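PDB 3S40: diacylglycerol kinase from Bacillus anthracis, which probably phosphorylates diacylglycerol to phosphatidic acid with ATP as phosphate donor. Local coordinates for residues D102-P110 against T294-V302; L198-Y206 against S212-D220. One frame throughout, in Å; residues are numbered along the deposited sequence.

From the N terminus, the chain first builds the four-stranded parallel sheet of the kinase catalytic domain and, after its last strand 91-96, enters helix 102-106. Contact 1 joins this helix and the turn behind it to the C-terminal end of the chain, 294-302, and so closes a loop that takes in most of the beta-rich second domain. Contact 2 falls within that loop: strand 198-202 and its continuation meet 212-220, only a few residues later, in a short local closure. The two are nested, not crossed, and they also touch, since Thr106 OG1 probably hydrogen-bonds to Glu205 N; helix 102-106 thus ties the catalytic domain to the beta-sandwich-like domain.

Contact 1: D102-P110 against T294-V302; sequences DFSRTLGVP and TMIYNPAVV
The Phe103 ring has Thr106 CB over the centre of one face, 4.2 Å above its plane, while the selenium of selenomethionine Met295 approaches its CE2 obliquely at 3.7 Å, a Met-aromatic contact. At the Tyr297 ring, Leu107 O lies at the edge, near the ring plane. Leu107 supplies the apolar middle: its CD1 reaches Met295 CE at 3.7 Å, and the two side chains cross at about a right angle. The unbranched, flexible methionine side chain bends at its last torsion to fit between Phe103 and Leu107. Past the helix end, Asn298 grips the turn twice. Its backbone N donates to Leu107 O (2.9 Å), lying nearly on the line of the C=O bond (179°), although the N-H is bent to 152°. Its ND2 bonds Gly108 O (3.0 Å), which lies nearly in the amide plane. With CG anti to the backbone N (chi1 -170°), the amide extends toward Gly108, while OD1 accepts from Ala300 N in an Asx turn. Gly108 closes the Schellman motif with positive phi, which suits glycine, and its bare CA lies 4.0 Å from Val301 CG1. Asn298 thus satisfies two successive carbonyls just past the helix, and its Asx turn helps hold the tail beside the helix end.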
ATOM      1  N   ASP A 102      -4.351   1.173   5.326  1.00 26.33           N
ATOM      2  CA  ASP A 102      -4.366  -0.051   4.538  1.00 27.63           C
ATOM      3  C   ASP A 102      -3.050  -0.800   4.557  1.00 32.38           C
ATOM      4  O   ASP A 102      -3.009  -2.019   4.808  1.00 24.03           O
ATOM      5  CB  ASP A 102      -4.767   0.259   3.099  1.00 34.01           C
ATOM      6  CG  ASP A 102      -6.265   0.414   2.946  1.00 34.91           C
ATOM      7  OD1 ASP A 102      -6.988  -0.211   3.751  1.00 31.85           O
ATOM      8  OD2 ASP A 102      -6.708   1.152   2.039  1.00 39.49           O
ATOM      9  N   PHE A 103      -1.955  -0.098   4.292  1.00 18.43           N
ATOM     10  CA  PHE A 103      -0.714  -0.842   4.284  1.00 23.34           C
ATOM     11  C   PHE A 103      -0.221  -1.306   5.658  1.00 16.66           C
ATOM     12  O   PHE A 103       0.393  -2.376   5.771  1.00 23.58           O
ATOM     13  CB  PHE A 103       0.398  -0.199   3.449  1.00 21.29           C
ATOM     14  CG  PHE A 103       1.222  -1.229   2.765  1.00 28.80           C
ATOM     15  CD1 PHE A 103       0.758  -1.824   1.600  1.00 28.40           C
ATOM     16  CD2 PHE A 103       2.387  -1.703   3.352  1.00 28.75           C
ATOM     17  CE1 PHE A 103       1.475  -2.832   0.986  1.00 29.38           C
ATOM     18  CE2 PHE A 103       3.109  -2.708   2.754  1.00 34.36           C
ATOM     19  CZ  PHE A 103       2.655  -3.280   1.568  1.00 36.82           C
ATOM     20  N   SER A 104      -0.503  -0.528   6.692  1.00 21.76           N
ATOM     21  CA  SER A 104      -0.171  -0.937   8.041  1.00 23.15           C
ATOM     22  C   SER A 104      -0.936  -2.216   8.364  1.00 18.32           C
ATOM     23  O   SER A 104      -0.391  -3.158   8.978  1.00 21.71           O
ATOM     24  CB  SER A 104      -0.442   0.199   9.066  1.00 22.75           C
ATOM     25  OG  SER A 104      -1.784   0.198   9.548  1.00 27.97           O
ATOM     26  N   ARG A 105      -2.187  -2.295   7.922  1.00 18.02           N
ATOM     27  CA  ARG A 105      -2.947  -3.537   8.141  1.00 23.09           C
ATOM     28  C   ARG A 105      -2.351  -4.717   7.391  1.00 24.72           C
ATOM     29  O   ARG A 105      -2.318  -5.835   7.892  1.00 28.79           O
ATOM     30  CB  ARG A 105      -4.418  -3.377   7.759  1.00 28.11           C
ATOM     31  CG  ARG A 105      -5.177  -2.451   8.701  1.00 33.65           C
ATOM     32  CD  ARG A 105      -6.566  -2.180   8.168  1.00 49.79           C
ATOM     33  NE  ARG A 105      -7.121  -0.956   8.726  1.00 47.64           N
ATOM     34  CZ  ARG A 105      -7.860  -0.919   9.826  1.00 44.44           C
ATOM     35  NH1 ARG A 105      -8.323   0.244  10.267  1.00 37.34           N
ATOM     36  NH2 ARG A 105      -8.128  -2.049  10.479  1.00 29.63           N
ATOM     37  N   THR A 106      -1.862  -4.463   6.189  1.00 24.97           N
ATOM     38  CA  THR A 106      -1.253  -5.526   5.407  1.00 25.41           C
ATOM     39  C   THR A 106      -0.097  -6.175   6.198  1.00 22.74           C
ATOM     40  O   THR A 106       0.095  -7.401   6.176  1.00 22.78           O
ATOM     41  CB  THR A 106      -0.797  -4.978   4.036  1.00 24.97           C
ATOM     42  OG1 THR A 106      -1.957  -4.676   3.245  1.00 16.85           O
ATOM     43  CG2 THR A 106       0.056  -6.000   3.299  1.00 21.60           C
ATOM     44  N   LEU A 107       0.633  -5.342   6.937  1.00 17.74           N
ATOM     45  CA  LEU A 107       1.807  -5.769   7.712  1.00 24.37           C
ATOM     46  C   LEU A 107       1.409  -6.278   9.089  1.00 22.52           C
ATOM     47  O   LEU A 107       2.268  -6.670   9.885  1.00 23.01           O
ATOM     48  CB  LEU A 107       2.819  -4.616   7.857  1.00 15.17           C
ATOM     49  CG  LEU A 107       3.340  -4.040   6.532  1.00 20.92           C
ATOM     50  CD1 LEU A 107       4.214  -2.773   6.776  1.00 21.15           C
ATOM     51  CD2 LEU A 107       4.106  -5.077   5.721  1.00 20.15           C
ATOM     52  N   GLY A 108       0.104  -6.277   9.356  1.00 21.62           N
ATOM     53  CA  GLY A 108      -0.416  -6.809  10.606  1.00 21.11           C
ATOM     54  C   GLY A 108      -0.120  -5.902  11.787  1.00 22.82           C
ATOM     55  O   GLY A 108      -0.160  -6.310  12.952  1.00 24.54           O
ATOM     56  N   VAL A 109       0.181  -4.652  11.486  1.00 24.14           N
ATOM     57  CA  VAL A 109       0.479  -3.684  12.535  1.00 27.46           C
ATOM     58  C   VAL A 109      -0.746  -3.377  13.392  1.00 25.91           C
ATOM     59  O   VAL A 109      -1.794  -3.024  12.864  1.00 29.40           O
ATOM     60  CB  VAL A 109       0.983  -2.371  11.950  1.00 20.56           C
ATOM     61  CG1 VAL A 109       1.164  -1.344  13.067  1.00 22.48           C
ATOM     62  CG2 VAL A 109       2.294  -2.599  11.151  1.00 18.06           C
ATOM     63  N   PRO A 110      -0.609  -3.500  14.721  1.00 29.19           N
ATOM     64  CA  PRO A 110      -1.692  -3.145  15.650  1.00 33.79           C
ATOM     65  C   PRO A 110      -2.228  -1.756  15.335  1.00 28.13           C
ATOM     66  O   PRO A 110      -1.443  -0.847  15.048  1.00 27.35           O
ATOM     67  CB  PRO A 110      -0.985  -3.115  17.006  1.00 37.38           C
ATOM     68  CG  PRO A 110       0.145  -4.078  16.863  1.00 42.26           C
ATOM     69  CD  PRO A 110       0.583  -4.028  15.418  1.00 26.77           C
ATOM     70  N   THR A 294      12.189  -3.176   2.511  1.00 19.16           N
ATOM     71  CA  THR A 294      12.093  -3.951   3.732  1.00 21.23           C
ATOM     72  C   THR A 294      11.214  -3.160   4.708  1.00 19.33           C
ATOM     73  O   THR A 294      11.364  -1.938   4.852  1.00 22.40           O
ATOM     74  CB  THR A 294      13.482  -4.203   4.364  1.00 26.95           C
ATOM     75  OG1 THR A 294      14.078  -2.949   4.726  1.00 41.22           O
ATOM     76  CG2 THR A 294      14.396  -4.923   3.369  1.00 23.13           C
HETATM   77  N   MSE A 295      10.325  -3.863   5.403  1.00 19.14           N
HETATM   78  CA  MSE A 295       9.398  -3.215   6.303  1.00 16.94           C
HETATM   79  C   MSE A 295       9.260  -3.954   7.625  1.00 23.46           C
HETATM   80  O   MSE A 295       9.349  -5.182   7.694  1.00 20.71           O
HETATM   81  CB  MSE A 295       8.038  -3.062   5.618  1.00 20.19           C
HETATM   82  CG  MSE A 295       8.149  -2.397   4.267  1.00 21.27           C
HETATM   83 SE   MSE A 295       6.534  -1.531   3.598  0.64 32.68          SE
HETATM   84  CE  MSE A 295       6.232  -0.220   5.019  1.00 28.11           C
ATOM     85  N   ILE A 296       9.047  -3.187   8.681  1.00 13.63           N
ATOM     86  CA  ILE A 296       8.702  -3.742   9.977  1.00 16.04           C
ATOM     87  C   ILE A 296       7.316  -4.357   9.872  1.00 18.37           C
ATOM     88  O   ILE A 296       6.418  -3.767   9.281  1.00 24.75           O
ATOM     89  CB  ILE A 296       8.665  -2.650  11.059  1.00 17.18           C
ATOM     90  CG1 ILE A 296      10.077  -2.131  11.346  1.00 20.99           C
ATOM     91  CG2 ILE A 296       8.011  -3.194  12.342  1.00 16.83           C
ATOM     92  CD1 ILE A 296      10.987  -3.133  12.051  1.00 27.07           C
ATOM     93  N   TYR A 297       7.122  -5.527  10.460  1.00 18.62           N
ATOM     94  CA  TYR A 297       5.798  -6.123  10.425  1.00 19.56           C
ATOM     95  C   TYR A 297       5.540  -6.944  11.683  1.00 25.62           C
ATOM     96  O   TYR A 297       6.403  -7.026  12.570  1.00 19.85           O
ATOM     97  CB  TYR A 297       5.650  -6.997   9.163  1.00 20.74           C
ATOM     98  CG  TYR A 297       6.364  -8.334   9.275  1.00 22.01           C
ATOM     99  CD1 TYR A 297       5.643  -9.513   9.356  1.00 27.36           C
ATOM    100  CD2 TYR A 297       7.761  -8.406   9.320  1.00 21.04           C
ATOM    101  CE1 TYR A 297       6.279 -10.737   9.458  1.00 29.51           C
ATOM    102  CE2 TYR A 297       8.416  -9.618   9.425  1.00 24.25           C
ATOM    103  CZ  TYR A 297       7.653 -10.789   9.495  1.00 35.65           C
ATOM    104  OH  TYR A 297       8.253 -12.017   9.609  1.00 28.83           O
ATOM    105  N   ASN A 298       4.360  -7.573  11.736  1.00 17.44           N
ATOM    106  CA  ASN A 298       3.923  -8.320  12.915  1.00 16.23           C
ATOM    107  C   ASN A 298       3.821  -9.806  12.605  1.00 35.41           C
ATOM    108  O   ASN A 298       2.844 -10.238  12.002  1.00 30.53           O
ATOM    109  CB  ASN A 298       2.557  -7.823  13.377  1.00 16.96           C
ATOM    110  CG  ASN A 298       2.158  -8.396  14.718  1.00 37.31           C
ATOM    111  OD1 ASN A 298       2.889  -9.209  15.299  1.00 34.67           O
ATOM    112  ND2 ASN A 298       0.998  -7.970  15.230  1.00 28.18           N
ATOM    113  N   PRO A 299       4.824 -10.596  13.013  1.00 35.40           N
ATOM    114  CA  PRO A 299       4.778 -12.026  12.685  1.00 42.75           C
ATOM    115  C   PRO A 299       3.702 -12.771  13.495  1.00 34.29           C
ATOM    116  O   PRO A 299       3.286 -13.854  13.106  1.00 47.32           O
ATOM    117  CB  PRO A 299       6.187 -12.524  13.055  1.00 45.75           C
ATOM    118  CG  PRO A 299       6.972 -11.305  13.482  1.00 36.97           C
ATOM    119  CD  PRO A 299       5.971 -10.268  13.873  1.00 34.36           C
ATOM    120  N   ALA A 300       3.238 -12.182  14.594  1.00 45.96           N
ATOM    121  CA  ALA A 300       2.171 -12.789  15.393  1.00 45.48           C
ATOM    122  C   ALA A 300       0.828 -12.753  14.671  1.00 46.75           C
ATOM    123  O   ALA A 300      -0.101 -13.481  15.023  1.00 48.57           O
ATOM    124  CB  ALA A 300       2.060 -12.093  16.733  1.00 47.81           C
ATOM    125  N   VAL A 301       0.733 -11.893  13.665  1.00 46.41           N
ATOM    126  CA  VAL A 301      -0.487 -11.728  12.894  1.00 46.78           C
ATOM    127  C   VAL A 301      -0.262 -12.059  11.412  1.00 50.23           C
ATOM    128  O   VAL A 301      -1.178 -12.501  10.716  1.00 44.15           O
ATOM    129  CB  VAL A 301      -1.035 -10.288  13.047  1.00 48.97           C
ATOM    130  CG1 VAL A 301      -2.178 -10.028  12.077  1.00 50.86           C
ATOM    131  CG2 VAL A 301      -1.478 -10.036  14.494  1.00 55.92           C
ATOM    132  N   VAL A 302       0.963 -11.866  10.936  1.00 51.81           N
ATOM    133  CA  VAL A 302       1.247 -11.986   9.508  1.00 53.83           C
ATOM    134  C   VAL A 302       2.715 -12.325   9.252  1.00 58.54           C
ATOM    135  O   VAL A 302       3.063 -13.467   8.944  1.00 62.12           O
ATOM    136  CB  VAL A 302       0.916 -10.668   8.777  1.00 49.78           C
ATOM    137  CG1 VAL A 302       2.189  -9.877   8.509  1.00 43.16           C
ATOM    138  CG2 VAL A 302       0.180 -10.942   7.488  1.00 56.53           C
TER

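Contact 2: L198-Y206 against S212-D220; sequences LVMVGNGEY and SFIPNVKCD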
ATOM      1  N   LEU A 198     -15.045  -2.582 -13.968  1.00 37.20           N
ATOM      2  CA  LEU A 198     -13.939  -2.250 -13.072  1.00 40.23           C
ATOM      3  C   LEU A 198     -12.693  -3.091 -13.362  1.00 34.78           C
ATOM      4  O   LEU A 198     -12.777  -4.302 -13.557  1.00 42.68           O
ATOM      5  CB  LEU A 198     -14.373  -2.440 -11.617  1.00 38.49           C
ATOM      6  CG  LEU A 198     -13.283  -2.332 -10.551  1.00 45.58           C
ATOM      7  CD1 LEU A 198     -12.966  -0.874 -10.241  1.00 45.99           C
ATOM      8  CD2 LEU A 198     -13.703  -3.057  -9.294  1.00 48.08           C
ATOM      9  N   VAL A 199     -11.535  -2.446 -13.400  1.00 36.63           N
ATOM     10  CA  VAL A 199     -10.282  -3.175 -13.558  1.00 32.47           C
ATOM     11  C   VAL A 199      -9.311  -2.796 -12.460  1.00 40.35           C
ATOM     12  O   VAL A 199      -9.062  -1.619 -12.212  1.00 40.54           O
ATOM     13  CB  VAL A 199      -9.621  -2.894 -14.904  1.00 39.43           C
ATOM     14  CG1 VAL A 199      -8.326  -3.685 -15.023  1.00 37.04           C
ATOM     15  CG2 VAL A 199     -10.584  -3.239 -16.048  1.00 44.52           C
HETATM   16  N   MSE A 200      -8.754  -3.800 -11.800  1.00 42.57           N
HETATM   17  CA  MSE A 200      -7.782  -3.518 -10.768  1.00 35.51           C
HETATM   18  C   MSE A 200      -6.592  -4.440 -10.694  1.00 35.83           C
HETATM   19  O   MSE A 200      -6.669  -5.629 -11.021  1.00 36.33           O
HETATM   20  CB  MSE A 200      -8.452  -3.420  -9.428  1.00 40.99           C
HETATM   21  CG  MSE A 200      -8.950  -2.036  -9.231  1.00 54.88           C
HETATM   22 SE   MSE A 200      -9.766  -1.938  -7.563  0.59 62.60          SE
HETATM   23  CE  MSE A 200      -8.306  -2.731  -6.471  1.00 24.07           C
ATOM     24  N   VAL A 201      -5.490  -3.844 -10.252  1.00 29.50           N
ATOM     25  CA  VAL A 201      -4.224  -4.512 -10.081  1.00 30.85           C
ATOM     26  C   VAL A 201      -3.814  -4.310  -8.637  1.00 30.12           C
ATOM     27  O   VAL A 201      -3.554  -3.195  -8.213  1.00 29.17           O
ATOM     28  CB  VAL A 201      -3.166  -3.910 -11.016  1.00 30.24           C
ATOM     29  CG1 VAL A 201      -1.894  -4.739 -10.978  1.00 28.65           C
ATOM     30  CG2 VAL A 201      -3.715  -3.856 -12.422  1.00 31.37           C
ATOM     31  N   GLY A 202      -3.777  -5.396  -7.877  1.00 35.71           N
ATOM     32  CA  GLY A 202      -3.574  -5.312  -6.443  1.00 28.55           C
ATOM     33  C   GLY A 202      -2.242  -5.837  -5.955  1.00 30.92           C
ATOM     34  O   GLY A 202      -1.692  -6.797  -6.496  1.00 29.14           O
ATOM     35  N   ASN A 203      -1.733  -5.205  -4.907  1.00 26.98           N
ATOM     36  CA  ASN A 203      -0.498  -5.620  -4.274  1.00 27.41           C
ATOM     37  C   ASN A 203      -0.696  -5.732  -2.779  1.00 25.92           C
ATOM     38  O   ASN A 203      -0.196  -6.651  -2.153  1.00 35.30           O
ATOM     39  CB  ASN A 203       0.625  -4.620  -4.545  1.00 26.55           C
ATOM     40  CG  ASN A 203       1.975  -5.125  -4.055  1.00 31.04           C
ATOM     41  OD1 ASN A 203       2.381  -6.245  -4.358  1.00 35.92           O
ATOM     42  ND2 ASN A 203       2.664  -4.305  -3.274  1.00 30.90           N
ATOM     43  N   GLY A 204      -1.424  -4.777  -2.213  1.00 31.41           N
ATOM     44  CA  GLY A 204      -1.723  -4.769  -0.795  1.00 23.93           C
ATOM     45  C   GLY A 204      -2.899  -5.659  -0.436  1.00 25.66           C
ATOM     46  O   GLY A 204      -3.751  -5.966  -1.269  1.00 24.79           O
ATOM     47  N   GLU A 205      -2.954  -6.055   0.828  1.00 30.90           N
ATOM     48  CA  GLU A 205      -3.887  -7.082   1.271  1.00 23.91           C
ATOM     49  C   GLU A 205      -5.121  -6.466   1.930  1.00 27.58           C
ATOM     50  O   GLU A 205      -6.025  -7.171   2.344  1.00 26.18           O
ATOM     51  CB  GLU A 205      -3.130  -8.089   2.163  1.00 18.00           C
ATOM     52  CG  GLU A 205      -1.847  -8.593   1.441  1.00 29.51           C
ATOM     53  CD  GLU A 205      -0.957  -9.531   2.272  1.00 34.27           C
ATOM     54  OE1 GLU A 205       0.247  -9.680   1.943  1.00 36.07           O
ATOM     55  OE2 GLU A 205      -1.452 -10.119   3.250  1.00 35.22           O
ATOM     56  N   TYR A 206      -5.160  -5.133   1.980  1.00 18.22           N
ATOM     57  CA  TYR A 206      -6.277  -4.414   2.567  1.00 26.31           C
ATOM     58  C   TYR A 206      -6.641  -3.236   1.690  1.00 30.37           C
ATOM     59  O   TYR A 206      -5.777  -2.632   1.069  1.00 29.91           O
ATOM     60  CB  TYR A 206      -5.920  -3.900   3.971  1.00 27.07           C
ATOM     61  CG  TYR A 206      -6.012  -4.966   5.016  1.00 31.08           C
ATOM     62  CD1 TYR A 206      -7.114  -5.042   5.857  1.00 25.83           C
ATOM     63  CD2 TYR A 206      -5.016  -5.926   5.141  1.00 19.82           C
ATOM     64  CE1 TYR A 206      -7.212  -6.028   6.812  1.00 30.83           C
ATOM     65  CE2 TYR A 206      -5.107  -6.908   6.098  1.00 17.34           C
ATOM     66  CZ  TYR A 206      -6.207  -6.965   6.925  1.00 29.81           C
ATOM     67  OH  TYR A 206      -6.295  -7.958   7.884  1.00 41.06           O
ATOM     68  N   SER A 212      -8.767  -6.815   1.410  1.00 35.52           N
ATOM     69  CA  SER A 212      -8.969  -6.640  -0.015  1.00 30.72           C
ATOM     70  C   SER A 212     -10.003  -7.630  -0.532  1.00 31.01           C
ATOM     71  O   SER A 212      -9.990  -8.807  -0.157  1.00 30.84           O
ATOM     72  CB  SER A 212      -7.642  -6.864  -0.748  1.00 33.03           C
ATOM     73  OG  SER A 212      -7.834  -6.988  -2.143  1.00 29.19           O
ATOM     74  N   PHE A 213     -10.885  -7.159  -1.412  1.00 24.20           N
ATOM     75  CA  PHE A 213     -11.840  -8.049  -2.070  1.00 33.63           C
ATOM     76  C   PHE A 213     -11.204  -8.932  -3.157  1.00 36.36           C
ATOM     77  O   PHE A 213     -11.863  -9.814  -3.713  1.00 41.32           O
ATOM     78  CB  PHE A 213     -13.010  -7.238  -2.643  1.00 41.96           C
ATOM     79  CG  PHE A 213     -12.590  -6.114  -3.561  1.00 34.58           C
ATOM     80  CD1 PHE A 213     -12.096  -6.392  -4.831  1.00 34.37           C
ATOM     81  CD2 PHE A 213     -12.710  -4.789  -3.162  1.00 35.20           C
ATOM     82  CE1 PHE A 213     -11.724  -5.381  -5.690  1.00 25.33           C
ATOM     83  CE2 PHE A 213     -12.334  -3.753  -4.017  1.00 36.76           C
ATOM     84  CZ  PHE A 213     -11.842  -4.048  -5.285  1.00 32.03           C
ATOM     85  N   ILE A 214      -9.928  -8.702  -3.464  1.00 34.61           N
ATOM     86  CA  ILE A 214      -9.193  -9.579  -4.387  1.00 24.01           C
ATOM     87  C   ILE A 214      -8.665 -10.799  -3.631  1.00 30.57           C
ATOM     88  O   ILE A 214      -7.866 -10.665  -2.698  1.00 32.22           O
ATOM     89  CB  ILE A 214      -8.019  -8.835  -5.065  1.00 28.25           C
ATOM     90  CG1 ILE A 214      -8.512  -7.554  -5.742  1.00 29.19           C
ATOM     91  CG2 ILE A 214      -7.274  -9.738  -6.085  1.00 27.82           C
ATOM     92  CD1 ILE A 214      -7.387  -6.726  -6.398  1.00 24.83           C
ATOM     93  N   PRO A 215      -9.109 -12.003  -4.027  1.00 31.41           N
ATOM     94  CA  PRO A 215      -8.723 -13.211  -3.287  1.00 36.96           C
ATOM     95  C   PRO A 215      -7.231 -13.513  -3.376  1.00 29.06           C
ATOM     96  O   PRO A 215      -6.613 -13.383  -4.428  1.00 26.73           O
ATOM     97  CB  PRO A 215      -9.543 -14.328  -3.966  1.00 37.50           C
ATOM     98  CG  PRO A 215     -10.654 -13.615  -4.663  1.00 33.65           C
ATOM     99  CD  PRO A 215     -10.038 -12.316  -5.123  1.00 36.47           C
ATOM    100  N   ASN A 216      -6.668 -13.918  -2.245  1.00 28.47           N
ATOM    101  CA  ASN A 216      -5.247 -14.214  -2.121  1.00 35.83           C
ATOM    102  C   ASN A 216      -4.251 -13.195  -2.685  1.00 29.17           C
ATOM    103  O   ASN A 216      -3.159 -13.570  -3.080  1.00 25.36           O
ATOM    104  CB  ASN A 216      -4.913 -15.609  -2.670  1.00 47.69           C
ATOM    105  CG  ASN A 216      -3.616 -16.168  -2.077  1.00 58.65           C
ATOM    106  OD1 ASN A 216      -3.357 -16.014  -0.877  1.00 60.08           O
ATOM    107  ND2 ASN A 216      -2.787 -16.796  -2.917  1.00 55.43           N
ATOM    108  N   VAL A 217      -4.591 -11.915  -2.724  1.00 24.34           N
ATOM    109  CA  VAL A 217      -3.562 -10.935  -3.067  1.00 21.90           C
ATOM    110  C   VAL A 217      -2.553 -10.905  -1.900  1.00 25.91           C
ATOM    111  O   VAL A 217      -2.944 -11.037  -0.751  1.00 25.87           O
ATOM    112  CB  VAL A 217      -4.169  -9.541  -3.322  1.00 32.33           C
ATOM    113  CG1 VAL A 217      -5.090  -9.151  -2.170  1.00 27.27           C
ATOM    114  CG2 VAL A 217      -3.075  -8.503  -3.550  1.00 29.90           C
ATOM    115  N   LYS A 218      -1.261 -10.787  -2.202  1.00 25.89           N
ATOM    116  CA  LYS A 218      -0.206 -10.772  -1.184  1.00 25.66           C
ATOM    117  C   LYS A 218       0.810  -9.707  -1.551  1.00 36.19           C
ATOM    118  O   LYS A 218       1.131  -9.550  -2.737  1.00 30.23           O
ATOM    119  CB  LYS A 218       0.542 -12.103  -1.136  1.00 27.74           C
ATOM    120  CG  LYS A 218      -0.280 -13.312  -0.745  1.00 36.50           C
ATOM    121  CD  LYS A 218      -0.557 -13.342   0.748  1.00 42.98           C
ATOM    122  CE  LYS A 218      -1.334 -14.610   1.093  1.00 44.01           C
ATOM    123  NZ  LYS A 218      -1.755 -14.690   2.523  1.00 43.20           N
ATOM    124  N   CYS A 219       1.340  -8.990  -0.554  1.00 21.47           N
ATOM    125  CA  CYS A 219       2.280  -7.915  -0.868  1.00 22.90           C
ATOM    126  C   CYS A 219       3.693  -8.428  -1.195  1.00 26.57           C
ATOM    127  O   CYS A 219       4.543  -7.662  -1.654  1.00 31.36           O
ATOM    128  CB  CYS A 219       2.363  -6.902   0.285  1.00 20.91           C
ATOM    129  SG  CYS A 219       3.121  -7.577   1.799  1.00 27.81           S
ATOM    130  N   ASP A 220       3.950  -9.711  -0.942  1.00 21.57           N
ATOM    131  CA  ASP A 220       5.308 -10.261  -1.061  1.00 26.83           C
ATOM    132  C   ASP A 220       5.402 -11.605  -1.816  1.00 35.63           C
ATOM    133  O   ASP A 220       6.370 -12.353  -1.627  1.00 23.08           O
ATOM    134  CB  ASP A 220       5.915 -10.446   0.335  1.00 26.89           C
ATOM    135  CG  ASP A 220       5.084 -11.372   1.210  1.00 33.28           C
ATOM    136  OD1 ASP A 220       4.015 -11.825   0.737  1.00 31.73           O
ATOM    137  OD2 ASP A 220       5.487 -11.648   2.366  1.00 30.90           O
TER
HETATM  138  O   HOH W   1       3.293  -8.880  -4.406  1.00 36.28           O
HETATM  139  O   HOH W   2       2.165 -11.864   2.735  1.00 44.45           O
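An ST turn at Ser212 and a type II turn from Ile214 to Val217 shape the loop that folds back over the end of strand 198-202, in the NAD kinase-like beta-sandwich domain. Glu205 and Ser212 join the two ends: Ser212 N donates to Glu205 O (2.9 Å) from above the carbonyl plane. Ser212 OG, anti to its own N (chi1 167°), turns back to accept from Ile214 N. Farther along, the extended Glu205 side chain lies across the loop and OE1 takes Cys219 N (2.8 Å) on its anti lone pair. Water 2 donates to the same OE1 and to Asp220 OD1, bridging two carboxylates whose like charges it probably eases. The apolar part begins where selenomethionine Met200 puts SE at the edge of the Phe213 ring, 3.7 Å from CZ. Gly202, having no side chain, lets Ile214 CD1 come to 4.1 Å from its CA. Beta-branched Val217 packs its CG2 against backbone carbonyls, 3.5 Å from Gly204 O and 3.7 Å from Gly202 O. Around the contact, Phe237 of helix 234-240 meets Phe213 edge to face, Ile214 rests on strand 224-230, Met200 touches Phe141 of strand 141-144, and Cys219 reaches Thr106 of helix 102-106.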